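Long-range contacts in R-imine reductase (Streptomyces kanamyceticus, PDB 3ZHB), which probably reduces imines with NADPH as the hydride donor, as an NADP-binding oxidoreductase of the 3-hydroxyisobutyrate dehydrogenase-related family: residues 23-28 and 79-84; 84-89 and 106-111. All coordinates share one frame; numbering follows the deposited sequence.

Contact 1: 23-28 and 79-84; sequences TVIGLG and VVVCVS. With NAP (NADP nicotinamide-adenine-dinucleotide phosphate), chain E.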
ATOM      1  N   THR A  23     -12.161  -2.990  35.337  1.00 59.38           N
ATOM      2  CA  THR A  23     -10.782  -3.105  35.751  1.00 53.99           C
ATOM      3  C   THR A  23      -9.869  -3.104  34.528  1.00 53.07           C
ATOM      4  O   THR A  23     -10.224  -3.653  33.479  1.00 61.17           O
ATOM      5  CB  THR A  23     -10.592  -4.414  36.513  1.00 55.29           C
ATOM      6  OG1 THR A  23     -11.252  -4.312  37.770  1.00 61.07           O
ATOM      7  CG2 THR A  23      -9.134  -4.715  36.729  1.00 57.18           C
ATOM      8  N   VAL A  24      -8.698  -2.492  34.664  1.00 49.79           N
ATOM      9  CA  VAL A  24      -7.678  -2.498  33.612  1.00 46.12           C
ATOM     10  C   VAL A  24      -6.338  -2.976  34.158  1.00 47.89           C
ATOM     11  O   VAL A  24      -5.768  -2.387  35.033  1.00 55.85           O
ATOM     12  CB  VAL A  24      -7.450  -1.128  33.004  1.00 42.46           C
ATOM     13  CG1 VAL A  24      -6.348  -1.180  31.963  1.00 42.02           C
ATOM     14  CG2 VAL A  24      -8.719  -0.611  32.379  1.00 46.51           C
ATOM     15  N   ILE A  25      -5.858  -4.062  33.597  1.00 54.45           N
ATOM     16  CA  ILE A  25      -4.631  -4.666  33.982  1.00 50.35           C
ATOM     17  C   ILE A  25      -3.624  -4.413  32.878  1.00 56.60           C
ATOM     18  O   ILE A  25      -3.833  -4.826  31.735  1.00 53.66           O
ATOM     19  CB  ILE A  25      -4.846  -6.159  34.180  1.00 50.75           C
ATOM     20  CG1 ILE A  25      -5.634  -6.359  35.474  1.00 55.17           C
ATOM     21  CG2 ILE A  25      -3.518  -6.895  34.210  1.00 50.67           C
ATOM     22  CD1 ILE A  25      -6.257  -7.730  35.632  1.00 56.44           C
ATOM     23  N   GLY A  26      -2.525  -3.759  33.243  1.00 59.23           N
ATOM     24  CA  GLY A  26      -1.475  -3.385  32.308  1.00 57.39           C
ATOM     25  C   GLY A  26      -1.552  -1.898  32.054  1.00 57.12           C
ATOM     26  O   GLY A  26      -2.610  -1.426  31.676  1.00 49.34           O
ATOM     27  N   LEU A  27      -0.453  -1.160  32.300  1.00 63.65           N
ATOM     28  CA  LEU A  27      -0.453   0.323  32.248  1.00 60.68           C
ATOM     29  C   LEU A  27       0.758   0.872  31.522  1.00 53.96           C
ATOM     30  O   LEU A  27       1.389   1.845  31.961  1.00 65.30           O
ATOM     31  CB  LEU A  27      -0.536   0.920  33.665  1.00 55.56           C
ATOM     32  CG  LEU A  27      -1.748   0.533  34.516  1.00 60.97           C
ATOM     33  CD1 LEU A  27      -1.669   1.161  35.894  1.00 63.17           C
ATOM     34  CD2 LEU A  27      -3.073   0.937  33.886  1.00 66.40           C
ATOM     35  N   GLY A  28       1.100   0.226  30.427  1.00 52.41           N
ATOM     36  CA  GLY A  28       2.017   0.795  29.427  1.00 48.62           C
ATOM     37  C   GLY A  28       1.275   1.909  28.752  1.00 44.09           C
ATOM     38  O   GLY A  28       0.197   2.355  29.213  1.00 41.08           O
ATOM     39  N   VAL A  79     -13.303  -7.101  33.048  1.00 50.77           N
ATOM     40  CA  VAL A  79     -11.844  -7.016  33.214  1.00 44.55           C
ATOM     41  C   VAL A  79     -11.107  -6.934  31.892  1.00 44.14           C
ATOM     42  O   VAL A  79     -11.202  -7.849  31.065  1.00 50.15           O
ATOM     43  CB  VAL A  79     -11.340  -8.277  33.946  1.00 45.08           C
ATOM     44  CG1 VAL A  79      -9.844  -8.201  34.190  1.00 45.74           C
ATOM     45  CG2 VAL A  79     -12.102  -8.451  35.263  1.00 49.20           C
ATOM     46  N   VAL A  80     -10.327  -5.888  31.721  1.00 40.09           N
ATOM     47  CA  VAL A  80      -9.623  -5.661  30.481  1.00 38.80           C
ATOM     48  C   VAL A  80      -8.133  -5.781  30.686  1.00 44.07           C
ATOM     49  O   VAL A  80      -7.595  -5.262  31.646  1.00 47.41           O
ATOM     50  CB  VAL A  80      -9.886  -4.257  29.965  1.00 39.67           C
ATOM     51  CG1 VAL A  80      -9.076  -3.969  28.716  1.00 40.88           C
ATOM     52  CG2 VAL A  80     -11.374  -4.078  29.687  1.00 39.08           C
ATOM     53  N   VAL A  81      -7.456  -6.438  29.753  1.00 47.09           N
ATOM     54  CA  VAL A  81      -6.054  -6.743  29.893  1.00 46.77           C
ATOM     55  C   VAL A  81      -5.328  -6.244  28.694  1.00 44.09           C
ATOM     56  O   VAL A  81      -5.715  -6.549  27.584  1.00 49.38           O
ATOM     57  CB  VAL A  81      -5.797  -8.259  29.979  1.00 52.28           C
ATOM     58  CG1 VAL A  81      -4.314  -8.545  30.207  1.00 52.19           C
ATOM     59  CG2 VAL A  81      -6.602  -8.856  31.110  1.00 57.24           C
ATOM     60  N   CYS A  82      -4.278  -5.477  28.932  1.00 43.50           N
ATOM     61  CA  CYS A  82      -3.457  -4.979  27.870  1.00 45.69           C
ATOM     62  C   CYS A  82      -2.004  -4.913  28.324  1.00 47.08           C
ATOM     63  O   CYS A  82      -1.585  -3.958  28.954  1.00 51.06           O
ATOM     64  CB  CYS A  82      -3.940  -3.617  27.404  1.00 43.05           C
ATOM     65  SG  CYS A  82      -3.130  -3.168  25.860  1.00 47.24           S
ATOM     66  N   VAL A  83      -1.239  -5.938  27.975  1.00 45.73           N
ATOM     67  CA  VAL A  83       0.161  -6.064  28.366  1.00 41.32           C
ATOM     68  C   VAL A  83       0.925  -6.413  27.127  1.00 41.29           C
ATOM     69  O   VAL A  83       0.351  -6.393  26.029  1.00 51.97           O
ATOM     70  CB  VAL A  83       0.368  -7.114  29.434  1.00 43.53           C
ATOM     71  CG1 VAL A  83      -0.323  -6.693  30.726  1.00 41.52           C
ATOM     72  CG2 VAL A  83      -0.122  -8.482  28.964  1.00 45.83           C
ATOM     73  N   SER A  84       2.205  -6.677  27.239  1.00 40.50           N
ATOM     74  CA  SER A  84       3.042  -6.640  26.013  1.00 46.92           C
ATOM     75  C   SER A  84       2.730  -7.779  25.066  1.00 41.59           C
ATOM     76  O   SER A  84       2.587  -7.554  23.903  1.00 44.06           O
ATOM     77  CB  SER A  84       4.535  -6.638  26.374  1.00 48.59           C
ATOM     78  OG  SER A  84       4.791  -7.769  27.183  1.00 52.18           O
TER
HETATM   79  PA  NAP E1307       4.303  -1.193  26.748  1.00 71.33           P
HETATM   80  O1A NAP E1307       4.519   0.343  26.857  1.00 58.35           O
HETATM   81  O2A NAP E1307       5.422  -2.206  26.560  1.00 64.63           O
HETATM   82  O5B NAP E1307       3.460  -1.689  28.009  1.00 61.88           O
HETATM   83  C5B NAP E1307       3.584  -3.088  28.106  1.00 63.94           C
HETATM   84  C4B NAP E1307       2.937  -3.566  29.357  1.00 64.91           C
HETATM   85  O4B NAP E1307       3.524  -4.844  29.453  1.00 60.58           O
HETATM   86  C3B NAP E1307       3.299  -2.814  30.634  1.00 67.31           C
HETATM   87  O3B NAP E1307       2.154  -2.493  31.440  1.00 62.63           O
HETATM   88  C2B NAP E1307       4.194  -3.808  31.344  1.00 68.07           C
HETATM   89  O2B NAP E1307       4.205  -3.654  32.772  1.00 77.02           O
HETATM   90  C1B NAP E1307       3.592  -5.087  30.834  1.00 59.71           C
HETATM   91  N9A NAP E1307       4.370  -6.307  30.951  1.00 53.44           N
HETATM   92  C8A NAP E1307       5.286  -6.789  30.069  1.00 50.12           C
HETATM   93  N7A NAP E1307       5.788  -7.982  30.513  1.00 47.70           N
HETATM   94  C5A NAP E1307       5.129  -8.226  31.670  1.00 47.94           C
HETATM   95  C6A NAP E1307       5.154  -9.286  32.650  1.00 46.08           C
HETATM   96  N6A NAP E1307       5.996 -10.253  32.354  1.00 50.07           N
HETATM   97  N1A NAP E1307       4.370  -9.270  33.748  1.00 48.04           N
HETATM   98  C2A NAP E1307       3.532  -8.208  33.931  1.00 53.20           C
HETATM   99  N3A NAP E1307       3.439  -7.156  33.078  1.00 52.63           N
HETATM  100  C4A NAP E1307       4.196  -7.142  31.955  1.00 49.01           C
HETATM  101  O3  NAP E1307       3.359  -1.617  25.488  1.00 59.13           O
HETATM  102  PN  NAP E1307       1.907  -0.971  25.206  1.00 54.61           P
HETATM  103  O1N NAP E1307       2.139  -0.037  24.050  1.00 58.07           O
HETATM  104  O2N NAP E1307       1.051  -0.474  26.393  1.00 48.16           O
HETATM  105  O5D NAP E1307       1.444  -2.428  24.757  1.00 62.49           O
HETATM  106  C5D NAP E1307       0.314  -3.177  25.259  1.00 62.24           C
HETATM  107  C4D NAP E1307      -0.377  -3.850  24.061  1.00 58.42           C
HETATM  108  O4D NAP E1307      -1.003  -2.845  23.243  1.00 57.69           O
HETATM  109  C3D NAP E1307       0.644  -4.562  23.185  1.00 52.86           C
HETATM  110  O3D NAP E1307       0.205  -5.849  22.820  1.00 50.46           O
HETATM  111  C2D NAP E1307       0.779  -3.677  21.988  1.00 51.67           C
HETATM  112  O2D NAP E1307       1.146  -4.444  20.854  1.00 58.31           O
HETATM  113  C1D NAP E1307      -0.623  -3.132  21.915  1.00 59.63           C
HETATM  114  N1N NAP E1307      -0.713  -1.995  21.032  1.00 65.01           N
HETATM  115  C2N NAP E1307       0.042  -0.935  21.269  1.00 71.55           C
HETATM  116  C3N NAP E1307      -0.012   0.163  20.412  1.00 71.83           C
HETATM  117  C7N NAP E1307       0.850   1.351  20.682  1.00 65.96           C
HETATM  118  O7N NAP E1307       1.295   1.929  19.696  1.00 67.26           O
HETATM  119  N7N NAP E1307       1.092   1.696  21.959  1.00 57.47           N
HETATM  120  C4N NAP E1307      -0.851   0.142  19.306  1.00 68.25           C
HETATM  121  C5N NAP E1307      -1.618  -0.985  19.088  1.00 65.22           C
HETATM  122  C6N NAP E1307      -1.535  -2.045  19.978  1.00 63.80           C
HETATM  123  P2B NAP E1307       5.549  -2.954  33.407  1.00 70.57           P
HETATM  124  O1X NAP E1307       6.760  -3.481  32.646  1.00 43.80           O
HETATM  125  O2X NAP E1307       5.322  -1.520  33.076  1.00 56.50           O
HETATM  126  O3X NAP E1307       5.367  -3.279  34.897  1.00 66.61           O
HETATM  127  O   HOH W   1      -0.529  -1.423  28.618  1.00 47.10           O

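Contact 2: 84-89 and 106-111; sequences SDYDAV and LVNLTS. With NAP (NADP nicotinamide-adenine-dinucleotide phosphate), chain E.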
ATOM      1  N   SER A  84       2.205  -6.677  27.239  1.00 40.50           N
ATOM      2  CA  SER A  84       3.042  -6.640  26.013  1.00 46.92           C
ATOM      3  C   SER A  84       2.730  -7.779  25.066  1.00 41.59           C
ATOM      4  O   SER A  84       2.587  -7.554  23.903  1.00 44.06           O
ATOM      5  CB  SER A  84       4.535  -6.638  26.374  1.00 48.59           C
ATOM      6  OG  SER A  84       4.791  -7.769  27.183  1.00 52.18           O
ATOM      7  N   ASP A  85       2.657  -9.004  25.587  1.00 46.20           N
ATOM      8  CA  ASP A  85       2.358 -10.188  24.793  1.00 43.90           C
ATOM      9  C   ASP A  85       1.642 -11.278  25.618  1.00 47.68           C
ATOM     10  O   ASP A  85       1.377 -11.100  26.810  1.00 49.77           O
ATOM     11  CB  ASP A  85       3.608 -10.735  24.133  1.00 46.27           C
ATOM     12  CG  ASP A  85       4.714 -11.086  25.138  1.00 55.01           C
ATOM     13  OD1 ASP A  85       4.449 -11.454  26.314  1.00 58.88           O
ATOM     14  OD2 ASP A  85       5.883 -11.018  24.726  1.00 55.10           O
ATOM     15  N   TYR A  86       1.274 -12.384  24.966  1.00 52.06           N
ATOM     16  CA  TYR A  86       0.410 -13.372  25.619  1.00 46.58           C
ATOM     17  C   TYR A  86       1.221 -14.149  26.655  1.00 47.11           C
ATOM     18  O   TYR A  86       0.655 -14.807  27.501  1.00 48.44           O
ATOM     19  CB  TYR A  86      -0.304 -14.295  24.579  1.00 39.81           C
ATOM     20  CG  TYR A  86      -1.599 -13.730  24.041  1.00 38.38           C
ATOM     21  CD1 TYR A  86      -1.608 -12.542  23.345  1.00 40.14           C
ATOM     22  CD2 TYR A  86      -2.828 -14.367  24.219  1.00 37.64           C
ATOM     23  CE1 TYR A  86      -2.783 -11.987  22.850  1.00 39.81           C
ATOM     24  CE2 TYR A  86      -4.016 -13.827  23.712  1.00 36.63           C
ATOM     25  CZ  TYR A  86      -4.003 -12.614  23.028  1.00 40.55           C
ATOM     26  OH  TYR A  86      -5.161 -11.987  22.463  1.00 48.55           O
ATOM     27  N   ASP A  87       2.548 -14.101  26.568  1.00 53.85           N
ATOM     28  CA  ASP A  87       3.406 -14.677  27.631  1.00 50.34           C
ATOM     29  C   ASP A  87       3.235 -13.912  28.925  1.00 47.61           C
ATOM     30  O   ASP A  87       3.050 -14.529  29.971  1.00 48.42           O
ATOM     31  CB  ASP A  87       4.876 -14.697  27.242  1.00 49.59           C
ATOM     32  CG  ASP A  87       5.172 -15.726  26.167  1.00 58.44           C
ATOM     33  OD1 ASP A  87       4.334 -16.636  25.916  1.00 73.63           O
ATOM     34  OD2 ASP A  87       6.242 -15.623  25.551  1.00 62.13           O
ATOM     35  N   ALA A  88       3.235 -12.588  28.843  1.00 40.90           N
ATOM     36  CA  ALA A  88       2.857 -11.801  29.993  1.00 44.94           C
ATOM     37  C   ALA A  88       1.465 -12.152  30.481  1.00 46.93           C
ATOM     38  O   ALA A  88       1.222 -12.183  31.687  1.00 49.33           O
ATOM     39  CB  ALA A  88       2.964 -10.307  29.689  1.00 47.08           C
ATOM     40  N   VAL A  89       0.534 -12.377  29.555  1.00 44.18           N
ATOM     41  CA  VAL A  89      -0.849 -12.648  29.960  1.00 42.81           C
ATOM     42  C   VAL A  89      -0.879 -13.926  30.772  1.00 40.48           C
ATOM     43  O   VAL A  89      -1.488 -13.972  31.838  1.00 40.41           O
ATOM     44  CB  VAL A  89      -1.799 -12.759  28.749  1.00 46.01           C
ATOM     45  CG1 VAL A  89      -3.165 -13.267  29.164  1.00 43.60           C
ATOM     46  CG2 VAL A  89      -1.935 -11.421  28.035  1.00 48.02           C
ATOM     47  N   LEU A 106     -13.860 -11.330  30.544  1.00 40.10           N
ATOM     48  CA  LEU A 106     -12.502 -10.922  30.318  1.00 41.48           C
ATOM     49  C   LEU A 106     -12.313 -10.493  28.872  1.00 40.06           C
ATOM     50  O   LEU A 106     -12.608 -11.231  27.915  1.00 46.90           O
ATOM     51  CB  LEU A 106     -11.583 -12.102  30.668  1.00 45.53           C
ATOM     52  CG  LEU A 106     -10.075 -11.932  30.549  1.00 46.61           C
ATOM     53  CD1 LEU A 106      -9.567 -10.941  31.564  1.00 51.42           C
ATOM     54  CD2 LEU A 106      -9.396 -13.258  30.779  1.00 47.93           C
ATOM     55  N   VAL A 107     -11.732  -9.326  28.713  1.00 40.63           N
ATOM     56  CA  VAL A 107     -11.426  -8.778  27.396  1.00 40.00           C
ATOM     57  C   VAL A 107      -9.919  -8.558  27.273  1.00 39.37           C
ATOM     58  O   VAL A 107      -9.338  -7.689  27.911  1.00 44.14           O
ATOM     59  CB  VAL A 107     -12.161  -7.437  27.185  1.00 39.24           C
ATOM     60  CG1 VAL A 107     -11.879  -6.871  25.811  1.00 41.51           C
ATOM     61  CG2 VAL A 107     -13.637  -7.647  27.367  1.00 41.53           C
ATOM     62  N   ASN A 108      -9.295  -9.305  26.395  1.00 41.51           N
ATOM     63  CA  ASN A 108      -7.861  -9.257  26.246  1.00 38.73           C
ATOM     64  C   ASN A 108      -7.517  -8.498  24.997  1.00 37.15           C
ATOM     65  O   ASN A 108      -7.685  -9.005  23.906  1.00 39.05           O
ATOM     66  CB  ASN A 108      -7.345 -10.678  26.173  1.00 38.97           C
ATOM     67  CG  ASN A 108      -5.840 -10.768  26.121  1.00 42.06           C
ATOM     68  OD1 ASN A 108      -5.096  -9.776  26.259  1.00 44.64           O
ATOM     69  ND2 ASN A 108      -5.371 -11.990  25.921  1.00 39.79           N
ATOM     70  N   LEU A 109      -6.999  -7.292  25.161  1.00 39.15           N
ATOM     71  CA  LEU A 109      -6.643  -6.439  24.030  1.00 38.54           C
ATOM     72  C   LEU A 109      -5.151  -6.444  23.749  1.00 38.35           C
ATOM     73  O   LEU A 109      -4.612  -5.569  23.052  1.00 42.89           O
ATOM     74  CB  LEU A 109      -7.124  -5.022  24.303  1.00 42.23           C
ATOM     75  CG  LEU A 109      -8.624  -4.907  24.483  1.00 43.77           C
ATOM     76  CD1 LEU A 109      -8.934  -3.454  24.768  1.00 47.98           C
ATOM     77  CD2 LEU A 109      -9.405  -5.409  23.286  1.00 41.72           C
ATOM     78  N   THR A 110      -4.458  -7.418  24.322  1.00 38.26           N
ATOM     79  CA  THR A 110      -3.076  -7.692  23.940  1.00 37.90           C
ATOM     80  C   THR A 110      -3.002  -8.234  22.527  1.00 33.28           C
ATOM     81  O   THR A 110      -3.852  -9.050  22.076  1.00 42.05           O
ATOM     82  CB  THR A 110      -2.471  -8.718  24.912  1.00 37.55           C
ATOM     83  OG1 THR A 110      -2.633  -8.242  26.239  1.00 39.21           O
ATOM     84  CG2 THR A 110      -1.013  -8.937  24.639  1.00 36.61           C
ATOM     85  N   SER A 111      -1.985  -7.797  21.841  1.00 33.88           N
ATOM     86  CA  SER A 111      -1.676  -8.299  20.498  1.00 39.02           C
ATOM     87  C   SER A 111      -1.076  -9.676  20.520  1.00 40.79           C
ATOM     88  O   SER A 111      -0.214  -9.951  21.334  1.00 59.69           O
ATOM     89  CB  SER A 111      -0.673  -7.372  19.767  1.00 37.33           C
ATOM     90  OG  SER A 111      -1.074  -6.001  19.800  1.00 35.76           O
TER
HETATM   91  PA  NAP E1307       4.303  -1.193  26.748  1.00 71.33           P
HETATM   92  O1A NAP E1307       4.519   0.343  26.857  1.00 58.35           O
HETATM   93  O2A NAP E1307       5.422  -2.206  26.560  1.00 64.63           O
HETATM   94  O5B NAP E1307       3.460  -1.689  28.009  1.00 61.88           O
HETATM   95  C5B NAP E1307       3.584  -3.088  28.106  1.00 63.94           C
HETATM   96  C4B NAP E1307       2.937  -3.566  29.357  1.00 64.91           C
HETATM   97  O4B NAP E1307       3.524  -4.844  29.453  1.00 60.58           O
HETATM   98  C3B NAP E1307       3.299  -2.814  30.634  1.00 67.31           C
HETATM   99  O3B NAP E1307       2.154  -2.493  31.440  1.00 62.63           O
HETATM  100  C2B NAP E1307       4.194  -3.808  31.344  1.00 68.07           C
HETATM  101  O2B NAP E1307       4.205  -3.654  32.772  1.00 77.02           O
HETATM  102  C1B NAP E1307       3.592  -5.087  30.834  1.00 59.71           C
HETATM  103  N9A NAP E1307       4.370  -6.307  30.951  1.00 53.44           N
HETATM  104  C8A NAP E1307       5.286  -6.789  30.069  1.00 50.12           C
HETATM  105  N7A NAP E1307       5.788  -7.982  30.513  1.00 47.70           N
HETATM  106  C5A NAP E1307       5.129  -8.226  31.670  1.00 47.94           C
HETATM  107  C6A NAP E1307       5.154  -9.286  32.650  1.00 46.08           C
HETATM  108  N6A NAP E1307       5.996 -10.253  32.354  1.00 50.07           N
HETATM  109  N1A NAP E1307       4.370  -9.270  33.748  1.00 48.04           N
HETATM  110  C2A NAP E1307       3.532  -8.208  33.931  1.00 53.20           C
HETATM  111  N3A NAP E1307       3.439  -7.156  33.078  1.00 52.63           N
HETATM  112  C4A NAP E1307       4.196  -7.142  31.955  1.00 49.01           C
HETATM  113  O3  NAP E1307       3.359  -1.617  25.488  1.00 59.13           O
HETATM  114  PN  NAP E1307       1.907  -0.971  25.206  1.00 54.61           P
HETATM  115  O1N NAP E1307       2.139  -0.037  24.050  1.00 58.07           O
HETATM  116  O2N NAP E1307       1.051  -0.474  26.393  1.00 48.16           O
HETATM  117  O5D NAP E1307       1.444  -2.428  24.757  1.00 62.49           O
HETATM  118  C5D NAP E1307       0.314  -3.177  25.259  1.00 62.24           C
HETATM  119  C4D NAP E1307      -0.377  -3.850  24.061  1.00 58.42           C
HETATM  120  O4D NAP E1307      -1.003  -2.845  23.243  1.00 57.69           O
HETATM  121  C3D NAP E1307       0.644  -4.562  23.185  1.00 52.86           C
HETATM  122  O3D NAP E1307       0.205  -5.849  22.820  1.00 50.46           O
HETATM  123  C2D NAP E1307       0.779  -3.677  21.988  1.00 51.67           C
HETATM  124  O2D NAP E1307       1.146  -4.444  20.854  1.00 58.31           O
HETATM  125  C1D NAP E1307      -0.623  -3.132  21.915  1.00 59.63           C
HETATM  126  N1N NAP E1307      -0.713  -1.995  21.032  1.00 65.01           N
HETATM  127  C2N NAP E1307       0.042  -0.935  21.269  1.00 71.55           C
HETATM  128  C3N NAP E1307      -0.012   0.163  20.412  1.00 71.83           C
HETATM  129  C7N NAP E1307       0.850   1.351  20.682  1.00 65.96           C
HETATM  130  O7N NAP E1307       1.295   1.929  19.696  1.00 67.26           O
HETATM  131  N7N NAP E1307       1.092   1.696  21.959  1.00 57.47           N
HETATM  132  C4N NAP E1307      -0.851   0.142  19.306  1.00 68.25           C
HETATM  133  C5N NAP E1307      -1.618  -0.985  19.088  1.00 65.22           C
HETATM  134  C6N NAP E1307      -1.535  -2.045  19.978  1.00 63.80           C
HETATM  135  P2B NAP E1307       5.549  -2.954  33.407  1.00 70.57           P
HETATM  136  O1X NAP E1307       6.760  -3.481  32.646  1.00 43.80           O
HETATM  137  O2X NAP E1307       5.322  -1.520  33.076  1.00 56.50           O
HETATM  138  O3X NAP E1307       5.367  -3.279  34.897  1.00 66.61           O

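Contact 1: 23-28 and 79-84
Thr-23, Val-24 and Ile-25 pair in parallel register with Val-79, Val-80 and Val-81, the tight part of the contact. Three backbone hydrogen bonds close the ladder: Val-80 N to Thr-23 O (2.8 Å), Ile-25 N to Val-80 O (2.9 Å) and Cys-82 N to Ile-25 O (2.9 Å), the last nearly straight at 173°. With CG1 beside its backbone N (chi1 -73°) and the chain extended beyond, Ile-25 brings CD1 within 3.9 Å of Val-79 CG1, the two side chains meeting at a slant; Leu-92 of helix 86-93 packs on Ile-25. On the other face Val-24 and Val-80 meet Phe-38 of helix 29-40. Past Ile-25, the backbone turn (phi 106°) and the closeness of Cys-82 O and Val-83 call for glycine at Gly-26, whose CA makes a CA-H...O contact with Cys-82 O (3.4 Å). The cofactor end is looser. Leu-27 and Gly-28 do not touch the other segment; a water donates to Cys-82 O and NADP O2N and is weakly met by Gly-28 N, while Leu-27 N donates to ribose O3B (3.1 Å). A parallel ladder opening into a GxGxxG-type turn over the dinucleotide is the hallmark of the Rossmann fold.

Contact 2: 84-89 and 106-111
The nicotinamide-ribose site of the dinucleotide pocket is held by Ser-84 and Ser-111, with Tyr-86, Val-89, Asn-108 and Thr-110 packed behind them, at the carboxyl ends of two Rossmann strands. The ribose hydroxyl O3D joins both segments: it donates to Ser-84 O (3.1 Å) and accepts from Ser-111 N (3.1 Å), while Ser-111 OG shares a further hydrogen bond with O2D. Behind these polar groups the segments meet by packing. Thr-110 turns OG1 beside its own backbone N (chi1 -54°), which points CG2 at the chain of the other segment, 3.6 Å from Asp-85 CA. Its OG1 reaches Asn-108 OD1 in the plane of that carbonyl (2.9 Å), whereas Thr-110 N approaches the same oxygen from above the plane, closing an Asx turn. Two donors therefore hold the amide's rotation, and Asn-108 ND2 comes in obliquely near Tyr-86 CE2 (3.2 Å), ring and amide planes being 40° apart. At the CE1 side the carbonyl oxygens of Thr-110 and Ser-111 lie at the ring edge, that of Ser-111 in plane. Val-89 CG2 packs 3.7 Å from Thr-110 OG1, which also accepts from Val-83 N. Asp-85 is the N-cap, its OD1 taking the Ala-88 N-H (3.0 Å), and Ala-88 CB touches the adenine. Tyr-86 OH bonds to Asp-133 and Asn-108 ND2 to Tyr-131, while Gln-116 and Arg-120 pack against Tyr-86, whose side chain links the start of helix 86-93 to strands 105-108 and 130-136 and to helix 114-126.

Contacts 1 and 2 lie in series along the chain, the first closing at Ser-84, the residue from which the second opens, and their centres are about 8 Å apart. Both reach the same parallel part of the sheet, in which strand 78-81 stands between strands 22-25 and 105-108. Val-79 O and Val-81 O probably accept from Val-107 N and Leu-109 N, bonds that join strand 78-81 of contact 1 to the 106-111 segment of contact 2. The beta-alpha-beta unit through helix 86-93 adds strand 105-108 beside strand 78-81, on the side away from strand 22-25. As a worked example, the loops at the C-terminal ends of three neighbouring strands meet different parts of one NADP.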